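Local structure of telomeric DNA-binding factor trf1 (6K5S) at residues A88-A93 with E111-D116; T122-L127 with A216-N221; E62-Y67 with F102-E107; K26-A31 with A93-L98. The protein probably binds telomeric DNA repeats, and the all-helical domain described here belongs to the telomere repeat binding factor family. All coordinates share one frame; numbering follows the deposited sequence.

Contact 1. Residues A88-A93 with E111-D116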
# COMPACT_ATOMS: atom_id res chain seq x y z
N ALA A 88 -10.57 -10.45 3.35
CA ALA A 88 -9.97 -9.58 4.35
C ALA A 88 -10.96 -8.51 4.78
O ALA A 88 -11.06 -8.18 5.97
CB ALA A 88 -8.67 -8.96 3.81
N ILE A 89 -11.70 -7.96 3.81
CA ILE A 89 -12.74 -6.96 4.11
C ILE A 89 -13.79 -7.54 5.04
O ILE A 89 -14.22 -6.89 6.00
CB ILE A 89 -13.38 -6.45 2.80
CG1 ILE A 89 -12.41 -5.53 2.05
CG2 ILE A 89 -14.68 -5.65 3.09
CD1 ILE A 89 -12.88 -5.28 0.59
N PHE A 90 -14.25 -8.77 4.75
CA PHE A 90 -15.30 -9.37 5.57
C PHE A 90 -14.82 -9.60 7.00
O PHE A 90 -15.53 -9.28 7.96
CB PHE A 90 -15.75 -10.69 4.94
CG PHE A 90 -17.06 -11.19 5.47
CD1 PHE A 90 -17.12 -11.87 6.68
CD2 PHE A 90 -18.23 -11.01 4.74
CE1 PHE A 90 -18.33 -12.35 7.16
CE2 PHE A 90 -19.45 -11.49 5.23
CZ PHE A 90 -19.49 -12.16 6.44
N LEU A 91 -13.59 -10.12 7.14
CA LEU A 91 -13.05 -10.40 8.47
C LEU A 91 -12.79 -9.12 9.24
O LEU A 91 -13.03 -9.05 10.45
CB LEU A 91 -11.78 -11.25 8.33
CG LEU A 91 -11.17 -11.84 9.60
CD1 LEU A 91 -12.23 -12.60 10.41
CD2 LEU A 91 -10.01 -12.74 9.23
N ALA A 92 -12.32 -8.07 8.55
CA ALA A 92 -12.10 -6.79 9.22
C ALA A 92 -13.42 -6.16 9.63
O ALA A 92 -13.52 -5.57 10.71
CB ALA A 92 -11.32 -5.84 8.32
N ALA A 93 -14.44 -6.28 8.77
CA ALA A 93 -15.78 -5.83 9.16
C ALA A 93 -16.25 -6.51 10.44
O ALA A 93 -16.77 -5.85 11.35
CB ALA A 93 -16.79 -6.09 8.04
N GLU A 111 -20.94 -14.18 -2.43
CA GLU A 111 -19.92 -13.69 -3.35
C GLU A 111 -18.54 -13.69 -2.70
O GLU A 111 -17.53 -13.90 -3.38
CB GLU A 111 -20.30 -12.29 -3.83
CG GLU A 111 -19.28 -11.66 -4.75
CD GLU A 111 -19.24 -12.34 -6.10
OE1 GLU A 111 -20.32 -12.65 -6.65
OE2 GLU A 111 -18.13 -12.59 -6.60
N VAL A 112 -18.49 -13.51 -1.39
CA VAL A 112 -17.22 -13.47 -0.67
C VAL A 112 -16.68 -14.88 -0.43
O VAL A 112 -15.49 -15.14 -0.60
CB VAL A 112 -17.42 -12.69 0.65
CG1 VAL A 112 -16.20 -12.81 1.55
CG2 VAL A 112 -17.72 -11.23 0.34
N PHE A 113 -17.55 -15.82 -0.05
CA PHE A 113 -17.09 -17.15 0.35
C PHE A 113 -17.27 -18.21 -0.72
O PHE A 113 -16.59 -19.23 -0.66
CB PHE A 113 -17.82 -17.59 1.63
CG PHE A 113 -17.42 -16.83 2.85
CD1 PHE A 113 -18.03 -15.63 3.15
CD2 PHE A 113 -16.42 -17.30 3.69
CE1 PHE A 113 -17.66 -14.91 4.28
CE2 PHE A 113 -16.03 -16.59 4.81
CZ PHE A 113 -16.65 -15.38 5.11
N ALA A 114 -18.15 -17.98 -1.70
CA ALA A 114 -18.36 -18.90 -2.82
C ALA A 114 -18.38 -18.12 -4.13
O ALA A 114 -19.39 -18.10 -4.85
CB ALA A 114 -19.64 -19.70 -2.62
N PRO A 115 -17.30 -17.45 -4.46
CA PRO A 115 -17.29 -16.61 -5.67
C PRO A 115 -17.21 -17.47 -6.92
O PRO A 115 -16.84 -18.65 -6.88
CB PRO A 115 -16.04 -15.75 -5.50
CG PRO A 115 -15.13 -16.61 -4.67
CD PRO A 115 -15.99 -17.45 -3.77
N ASP A 116 -17.63 -16.87 -8.04
CA ASP A 116 -17.44 -17.45 -9.37
C ASP A 116 -18.23 -18.75 -9.57
O ASP A 116 -17.75 -19.70 -10.19
CB ASP A 116 -15.95 -17.67 -9.66
CG ASP A 116 -15.13 -16.42 -9.48
OD1 ASP A 116 -15.63 -15.33 -9.81
OD2 ASP A 116 -13.98 -16.52 -8.99
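Val112 and Phe113, in the last turn of helix 102-113, both touch the Phe90 side chain of helix 76-94. Val112 comes first along the chain. Its CB points toward helix 76-94, and its CG1 methyl lies 4.0 Å from Phe90 CB. This methyl meets the root of the side chain, at an oblique angle to the ring. Phe113 follows and adds the aromatic half of the contact. CG of Phe113 is anti to its own carbonyl carbon (chi1 -70°), and this carries the ring across to Phe90. The two rings form a T-shaped pair, with centroids 5.0 Å apart and planes at 87°. The edge of Phe113 supplies the stem. Its CE1 stands 3.7 Å above the plane of the Phe90 ring, over the centre, and its CZ is 3.9 Å from Phe90 CD1. At Ala114 the backbone leaves helical angles, and the chain turns away from helix 76-94. Other helices pack against these rings. Leu131 of helix 122-141 packs on Phe90, while Ile215 and Ile219 of helix 208-222 pack on Phe113. The three touching residues are all buried, so this is a piece of the core where helices 76-94 and 102-113 meet. The chemistry is wholly apolar across the two segments. It implies cohesion by close packing, probably helped by the weak electrostatics of a C-H edge set against a pi face.

Contact 2. Residues T122-L127 with A216-N221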
# COMPACT_ATOMS: atom_id res chain seq x y z
N THR A 122 -21.18 -27.45 2.67
CA THR A 122 -21.98 -27.51 3.89
C THR A 122 -21.49 -26.53 4.95
O THR A 122 -22.30 -25.89 5.63
CB THR A 122 -21.98 -28.94 4.46
OG1 THR A 122 -20.69 -29.52 4.26
CG2 THR A 122 -23.03 -29.79 3.76
N ASN A 123 -20.17 -26.41 5.14
CA ASN A 123 -19.67 -25.50 6.15
C ASN A 123 -19.89 -24.03 5.78
O ASN A 123 -20.05 -23.20 6.67
CB ASN A 123 -18.19 -25.75 6.41
CG ASN A 123 -17.96 -27.05 7.15
OD1 ASN A 123 -18.39 -27.21 8.29
ND2 ASN A 123 -17.31 -28.00 6.49
N GLN A 124 -19.88 -23.70 4.48
CA GLN A 124 -20.29 -22.37 4.05
C GLN A 124 -21.74 -22.12 4.42
O GLN A 124 -22.10 -21.03 4.88
CB GLN A 124 -20.12 -22.23 2.54
CG GLN A 124 -18.68 -22.26 2.06
CD GLN A 124 -18.59 -22.39 0.55
OE1 GLN A 124 -19.52 -22.85 -0.11
NE2 GLN A 124 -17.47 -21.98 -0.01
N GLY A 125 -22.60 -23.12 4.19
CA GLY A 125 -24.00 -22.99 4.54
C GLY A 125 -24.22 -22.76 6.02
O GLY A 125 -25.01 -21.90 6.42
N THR A 126 -23.52 -23.53 6.86
CA THR A 126 -23.62 -23.32 8.31
C THR A 126 -23.17 -21.92 8.69
O THR A 126 -23.81 -21.25 9.52
CB THR A 126 -22.79 -24.37 9.05
OG1 THR A 126 -23.37 -25.66 8.84
CG2 THR A 126 -22.76 -24.06 10.55
N LEU A 127 -22.06 -21.46 8.10
CA LEU A 127 -21.60 -20.10 8.36
C LEU A 127 -22.62 -19.06 7.90
O LEU A 127 -22.83 -18.06 8.59
CB LEU A 127 -20.26 -19.88 7.66
CG LEU A 127 -19.32 -18.83 8.22
CD1 LEU A 127 -19.13 -19.01 9.74
CD2 LEU A 127 -17.99 -18.94 7.46
N ALA A 216 -13.60 -16.99 11.93
CA ALA A 216 -12.15 -16.90 11.79
C ALA A 216 -11.56 -18.27 11.47
O ALA A 216 -10.76 -18.40 10.54
CB ALA A 216 -11.52 -16.31 13.04
N CYS A 217 -11.99 -19.29 12.22
CA CYS A 217 -11.56 -20.66 11.95
C CYS A 217 -11.84 -21.07 10.51
O CYS A 217 -10.96 -21.62 9.83
CB CYS A 217 -12.26 -21.62 12.91
SG CYS A 217 -11.63 -21.50 14.60
N TYR A 218 -13.05 -20.80 10.01
CA TYR A 218 -13.31 -21.09 8.60
C TYR A 218 -12.33 -20.35 7.71
O TYR A 218 -11.72 -20.93 6.81
CB TYR A 218 -14.75 -20.73 8.20
CG TYR A 218 -14.99 -20.94 6.72
CD1 TYR A 218 -14.59 -19.99 5.78
CD2 TYR A 218 -15.62 -22.08 6.25
CE1 TYR A 218 -14.79 -20.18 4.43
CE2 TYR A 218 -15.84 -22.28 4.89
CZ TYR A 218 -15.42 -21.33 3.99
OH TYR A 218 -15.62 -21.50 2.63
N ILE A 219 -12.23 -19.03 7.89
CA ILE A 219 -11.43 -18.23 6.98
C ILE A 219 -9.96 -18.61 7.11
O ILE A 219 -9.22 -18.61 6.12
CB ILE A 219 -11.69 -16.73 7.22
CG1 ILE A 219 -12.96 -16.31 6.49
CG2 ILE A 219 -10.54 -15.88 6.73
CD1 ILE A 219 -13.44 -14.90 6.82
N HIS A 220 -9.54 -18.99 8.31
CA HIS A 220 -8.21 -19.54 8.49
C HIS A 220 -8.15 -20.91 7.82
O HIS A 220 -7.55 -21.05 6.75
CB HIS A 220 -7.85 -19.65 9.97
CG HIS A 220 -6.39 -19.46 10.25
ND1 HIS A 220 -5.67 -20.33 11.04
CD2 HIS A 220 -5.52 -18.51 9.84
CE1 HIS A 220 -4.41 -19.92 11.11
NE2 HIS A 220 -4.29 -18.81 10.39
N ASN A 221 -8.79 -21.91 8.42
CA ASN A 221 -8.66 -23.29 7.96
C ASN A 221 -9.20 -23.53 6.54
O ASN A 221 -9.27 -24.71 6.16
CB ASN A 221 -9.35 -24.22 8.95
CG ASN A 221 -8.88 -23.99 10.37
OD1 ASN A 221 -8.65 -22.84 10.78
ND2 ASN A 221 -8.71 -25.07 11.13
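Tyr218 has CG anti to its backbone N (chi1 176°), which sends the ring out from helix 208-222 toward Leu127, Gln124 and Asn123 on helix 122-141. Leu127, its CG likewise anti to the backbone N, lays one methyl over the ring. Its CD2 is 3.7 Å from Tyr218 CG and 4.1 Å from the ring centroid, a CH-pi contact over the face. Asn123 CB stands at the ring edge, 4.5 Å from Tyr218 CE2. Gln124 reaches the phenol end. Its CG lies 3.2 Å from Tyr218 OH, a close approach, and its chain runs on extended. The amide NE2 then donates to Tyr218 OH at 3.3 Å, with an N-H...O angle of 150°. The hydroxyl lies nearly in the amide plane of Gln124. The other end of that amide is held too, since OE1 accepts from Leu121 N. Were Tyr218 an alanine, Gln124 NE2 would probably lose this acceptor and a gap would be likely beside the Leu127 methyl. Phe113 of helix 102-113 also meets the Tyr218 ring, with the planes steeply inclined. The two short helical segments run roughly antiparallel, at 151°, with their axes 11.4 Å apart at the closest. One aromatic side chain spans the gap between them, as part of the helix-helix packing within this all-alpha TRF-family domain.

Contact 3. Residues E62-Y67 with F102-E107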
# COMPACT_ATOMS: atom_id res chain seq x y z
N GLU A 62 -16.19 1.74 -4.51
CA GLU A 62 -16.87 2.70 -3.66
C GLU A 62 -17.95 2.04 -2.80
O GLU A 62 -18.65 2.75 -2.08
CB GLU A 62 -17.47 3.84 -4.48
CG GLU A 62 -17.85 3.49 -5.89
CD GLU A 62 -18.47 4.66 -6.65
OE1 GLU A 62 -17.98 5.81 -6.52
OE2 GLU A 62 -19.46 4.43 -7.36
N GLU A 63 -18.11 0.72 -2.88
CA GLU A 63 -19.09 -0.00 -2.09
C GLU A 63 -18.39 -0.78 -0.97
O GLU A 63 -17.24 -0.46 -0.60
CB GLU A 63 -19.92 -0.92 -3.00
CG GLU A 63 -20.34 -0.29 -4.33
CD GLU A 63 -21.29 0.89 -4.18
OE1 GLU A 63 -21.78 1.41 -5.21
OE2 GLU A 63 -21.55 1.31 -3.03
N SER A 64 -19.08 -1.77 -0.40
CA SER A 64 -18.50 -2.53 0.69
C SER A 64 -17.41 -3.47 0.18
O SER A 64 -16.33 -3.53 0.76
CB SER A 64 -19.58 -3.31 1.42
OG SER A 64 -20.42 -2.45 2.15
N PHE A 65 -17.67 -4.19 -0.92
CA PHE A 65 -16.77 -5.20 -1.44
C PHE A 65 -16.34 -4.87 -2.86
O PHE A 65 -16.86 -3.94 -3.50
CB PHE A 65 -17.41 -6.60 -1.38
CG PHE A 65 -17.64 -7.09 -0.00
CD1 PHE A 65 -16.63 -7.74 0.69
CD2 PHE A 65 -18.87 -6.88 0.63
CE1 PHE A 65 -16.83 -8.18 1.99
CE2 PHE A 65 -19.08 -7.32 1.94
CZ PHE A 65 -18.06 -7.98 2.61
N ILE A 66 -15.38 -5.65 -3.35
CA ILE A 66 -14.78 -5.45 -4.67
C ILE A 66 -15.37 -6.46 -5.64
O ILE A 66 -15.31 -7.67 -5.40
CB ILE A 66 -13.26 -5.60 -4.62
CG1 ILE A 66 -12.68 -4.67 -3.57
CG2 ILE A 66 -12.63 -5.33 -6.02
CD1 ILE A 66 -11.21 -4.84 -3.43
N TYR A 67 -15.90 -5.95 -6.75
CA TYR A 67 -16.56 -6.79 -7.75
C TYR A 67 -15.67 -6.77 -8.99
O TYR A 67 -15.67 -5.79 -9.74
CB TYR A 67 -17.97 -6.27 -8.00
CG TYR A 67 -18.78 -6.15 -6.72
CD1 TYR A 67 -19.17 -7.28 -6.03
CD2 TYR A 67 -19.15 -4.91 -6.22
CE1 TYR A 67 -19.91 -7.19 -4.85
CE2 TYR A 67 -19.90 -4.80 -5.05
CZ TYR A 67 -20.28 -5.94 -4.37
OH TYR A 67 -21.03 -5.83 -3.21
N PHE A 102 -24.39 -5.27 8.86
CA PHE A 102 -24.77 -6.66 8.70
C PHE A 102 -25.61 -6.89 7.45
O PHE A 102 -25.52 -7.95 6.84
CB PHE A 102 -25.55 -7.14 9.93
CG PHE A 102 -24.68 -7.60 11.06
CD1 PHE A 102 -23.96 -8.79 10.97
CD2 PHE A 102 -24.61 -6.87 12.24
CE1 PHE A 102 -23.17 -9.23 12.03
CE2 PHE A 102 -23.83 -7.31 13.31
CZ PHE A 102 -23.09 -8.48 13.20
N PHE A 103 -26.41 -5.90 7.04
CA PHE A 103 -27.17 -6.06 5.80
C PHE A 103 -26.24 -6.34 4.63
O PHE A 103 -26.53 -7.20 3.80
CB PHE A 103 -28.01 -4.81 5.52
CG PHE A 103 -28.70 -4.83 4.17
CD1 PHE A 103 -28.01 -4.47 3.01
CD2 PHE A 103 -30.02 -5.23 4.06
CE1 PHE A 103 -28.64 -4.52 1.77
CE2 PHE A 103 -30.65 -5.28 2.84
CZ PHE A 103 -29.96 -4.92 1.69
N HIS A 104 -25.10 -5.62 4.55
CA HIS A 104 -24.18 -5.81 3.44
C HIS A 104 -23.37 -7.09 3.58
O HIS A 104 -23.01 -7.69 2.57
CB HIS A 104 -23.22 -4.63 3.32
CG HIS A 104 -23.85 -3.41 2.74
ND1 HIS A 104 -23.90 -2.21 3.40
CD2 HIS A 104 -24.50 -3.22 1.57
CE1 HIS A 104 -24.54 -1.32 2.66
NE2 HIS A 104 -24.91 -1.91 1.54
N LEU A 105 -23.04 -7.48 4.82
CA LEU A 105 -22.37 -8.76 5.02
C LEU A 105 -23.24 -9.91 4.52
O LEU A 105 -22.77 -10.80 3.79
CB LEU A 105 -22.01 -8.94 6.50
CG LEU A 105 -20.99 -7.93 7.04
CD1 LEU A 105 -20.55 -8.29 8.45
CD2 LEU A 105 -19.79 -7.81 6.12
N ASN A 106 -24.52 -9.88 4.87
CA ASN A 106 -25.44 -10.93 4.42
C ASN A 106 -25.61 -10.94 2.90
O ASN A 106 -25.56 -11.99 2.28
CB ASN A 106 -26.80 -10.76 5.09
CG ASN A 106 -27.80 -11.77 4.61
OD1 ASN A 106 -27.60 -12.97 4.76
ND2 ASN A 106 -28.86 -11.30 3.98
N GLU A 107 -25.83 -9.76 2.30
CA GLU A 107 -26.10 -9.69 0.86
C GLU A 107 -24.91 -10.20 0.04
O GLU A 107 -25.10 -10.77 -1.04
CB GLU A 107 -26.42 -8.25 0.46
CG GLU A 107 -26.61 -8.02 -1.03
CD GLU A 107 -27.29 -6.68 -1.31
OE1 GLU A 107 -26.56 -5.66 -1.43
OE2 GLU A 107 -28.53 -6.64 -1.38
O HOH W 1 -23.94 -5.15 -1.61
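Ser64 sets its hydroxyl over one face of the His104 ring, and Phe65 next to it turns its ring edge to Leu105. Together they pack an irregular loop, between helices 41-60 and 76-94, against the first turns of helix 102-113 in this all-helical TRF-family domain. Ser64 OG is 3.6 Å from His104 CG and 3.7 Å from His104 ND1. It sits above the imidazole, and the contact is one of packing. Phe103 lies near the same imidazole within the helix, with its CD1 set over the rim of a face. The Phe65 ring presents its edge to Leu105 and to the carbonyl of His104. Its CZ touches Leu105 CD2 at 3.9 Å, and the two side chains cross at about a right angle. The CB of Leu105 points away from the loop. With CG anti to the carbonyl carbon (chi1 -65°) and an extended second torsion, its CD2 still comes round to the ring. His104 O lies near the Phe65 plane as well, 4.0 Å from Phe65 CE2. That carbonyl also accepts a hydrogen bond from Asn108 ND2. Ile89 and Phe90 of helix 76-94 and Val112 of helix 102-113 pack on Phe65, so its ring is wedged between helices 76-94 and 102-113. Towards the other end of the loop segment the link is wet. One water donates to Glu107 OE1 at 2.7 Å and, weakly, to Tyr67 OH at 3.4 Å. Tyr67 OH is also hydrogen-bonded to Asn108 OD1.

Contact 4. Residues K26-A31 with A93-L98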
# COMPACT_ATOMS: atom_id res chain seq x y z
N LYS A 26 -6.00 -15.10 13.56
CA LYS A 26 -5.40 -15.71 14.75
C LYS A 26 -6.50 -16.14 15.72
O LYS A 26 -7.69 -15.90 15.44
CB LYS A 26 -4.44 -14.73 15.41
CG LYS A 26 -3.17 -14.51 14.62
CD LYS A 26 -2.38 -13.36 15.20
CE LYS A 26 -0.90 -13.69 15.26
NZ LYS A 26 -0.16 -12.51 15.76
N PRO A 27 -6.17 -16.79 16.84
CA PRO A 27 -7.19 -17.06 17.86
C PRO A 27 -7.97 -15.80 18.21
O PRO A 27 -7.40 -14.71 18.27
CB PRO A 27 -6.37 -17.58 19.04
CG PRO A 27 -5.20 -18.24 18.42
CD PRO A 27 -4.91 -17.52 17.11
N VAL A 28 -9.28 -15.96 18.45
CA VAL A 28 -10.17 -14.81 18.58
C VAL A 28 -9.67 -13.85 19.67
O VAL A 28 -9.65 -12.63 19.48
CB VAL A 28 -11.62 -15.26 18.84
CG1 VAL A 28 -11.70 -16.29 19.97
CG2 VAL A 28 -12.49 -14.06 19.17
N GLN A 29 -9.26 -14.40 20.82
CA GLN A 29 -8.70 -13.56 21.88
C GLN A 29 -7.51 -12.75 21.40
O GLN A 29 -7.38 -11.57 21.74
CB GLN A 29 -8.32 -14.45 23.08
CG GLN A 29 -7.34 -13.84 24.06
CD GLN A 29 -7.93 -12.73 24.91
OE1 GLN A 29 -8.99 -12.17 24.62
NE2 GLN A 29 -7.20 -12.37 25.97
N GLU A 30 -6.66 -13.35 20.57
CA GLU A 30 -5.45 -12.68 20.08
C GLU A 30 -5.79 -11.59 19.08
O GLU A 30 -5.27 -10.47 19.16
CB GLU A 30 -4.53 -13.72 19.44
CG GLU A 30 -3.41 -14.19 20.30
CD GLU A 30 -2.24 -14.62 19.44
OE1 GLU A 30 -1.88 -15.81 19.49
OE2 GLU A 30 -1.69 -13.75 18.71
N ALA A 31 -6.66 -11.90 18.11
CA ALA A 31 -7.09 -10.90 17.14
C ALA A 31 -7.88 -9.79 17.82
O ALA A 31 -7.66 -8.60 17.56
CB ALA A 31 -7.94 -11.56 16.04
N ALA A 93 -14.44 -6.28 8.77
CA ALA A 93 -15.78 -5.83 9.16
C ALA A 93 -16.25 -6.51 10.44
O ALA A 93 -16.77 -5.85 11.35
CB ALA A 93 -16.79 -6.09 8.04
N VAL A 94 -16.10 -7.83 10.52
CA VAL A 94 -16.66 -8.52 11.69
C VAL A 94 -15.83 -8.27 12.95
O VAL A 94 -16.36 -8.38 14.06
CB VAL A 94 -16.83 -10.05 11.49
CG1 VAL A 94 -17.90 -10.37 10.43
CG2 VAL A 94 -15.52 -10.73 11.20
N TYR A 95 -14.56 -7.92 12.82
CA TYR A 95 -13.78 -7.50 13.97
C TYR A 95 -13.86 -6.00 14.22
O TYR A 95 -13.24 -5.51 15.17
CB TYR A 95 -12.32 -7.94 13.80
CG TYR A 95 -12.05 -9.31 14.37
CD1 TYR A 95 -12.00 -9.52 15.75
CD2 TYR A 95 -11.88 -10.40 13.54
CE1 TYR A 95 -11.77 -10.77 16.27
CE2 TYR A 95 -11.64 -11.65 14.05
CZ TYR A 95 -11.58 -11.83 15.42
OH TYR A 95 -11.35 -13.08 15.94
N GLY A 96 -14.60 -5.26 13.40
CA GLY A 96 -14.82 -3.85 13.64
C GLY A 96 -13.80 -2.90 13.05
O GLY A 96 -13.95 -1.68 13.19
N ALA A 97 -12.77 -3.43 12.37
CA ALA A 97 -11.77 -2.58 11.73
C ALA A 97 -12.34 -1.83 10.53
O ALA A 97 -11.83 -0.78 10.15
CB ALA A 97 -10.56 -3.42 11.33
N LEU A 98 -13.39 -2.36 9.91
CA LEU A 98 -14.10 -1.67 8.86
C LEU A 98 -15.56 -1.60 9.26
O LEU A 98 -16.06 -2.47 9.97
CB LEU A 98 -13.98 -2.40 7.51
CG LEU A 98 -12.62 -2.43 6.80
CD1 LEU A 98 -12.70 -3.30 5.53
CD2 LEU A 98 -12.18 -1.00 6.48
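Tyr95 carries one side of this contact, meeting Val28 and Ala31 in the first turn of helix 28-36. Its CB points toward that helix from the C-terminal end of helix 76-94. The apolar contacts come first. Ala31 CB lies 3.7 Å from Tyr95 CZ. It is 4.2 Å from the ring centroid and 29° off the normal, which makes an off-centre CH-pi contact. Val28 meets the ring end, with its side chain at about a right angle to that of Tyr95. Its CG2, anti to the backbone N, is 3.6 Å from Tyr95 OH, and its CA is nearer still at 3.4 Å. Leu212 of helix 208-222 packs on both Val28 and Tyr95. No polar pair joins the two segments; those nearby lie to one side or the other. Pro27 is the N-cap of helix 28-36, and its O accepts from Ala31 N at 2.9 Å. Lys26 NZ and Glu30 OE2 form a salt bridge at 3.5 Å. On the other segment Gly96, with positive phi (89°), ends helix 76-94 in a Schellman motif right after Tyr95. With a leucine in place of Tyr95 the ring is gone, and Ala31 CB would probably lose its CH-pi partner, with a gap likely beside Val28. Tyr95 OH is buried here with no partner in the model. The chemistry therefore implies that the ring holds the two helix ends together by shape and dispersion, while its hydroxyl pays a likely desolvation cost.

How the contacts relate
From the N terminus, contact 4 opens first at 26-31 and contact 3 at 62-67. Contact 1 opens at 88-93. Contact 4 closes at 93-98, sharing Ala93 with contact 1, and ties the start of helix 28-36 to the end of helix 76-94. Contact 3 closes next at 102-107, bringing the 62-67 loop to helix 102-113. Contact 1 closes at 111-116, joining helices 76-94 and 102-113. These three closures cross one another, and none is nested. Contact 2 follows in series, spanning 88 residues to bind helix 122-141 to helix 208-222. Phe113 touches Tyr218 and Ile219, so contact 1 adjoins contact 2. Leu105 touches Ala93 and Val94, which links contacts 3 and 4.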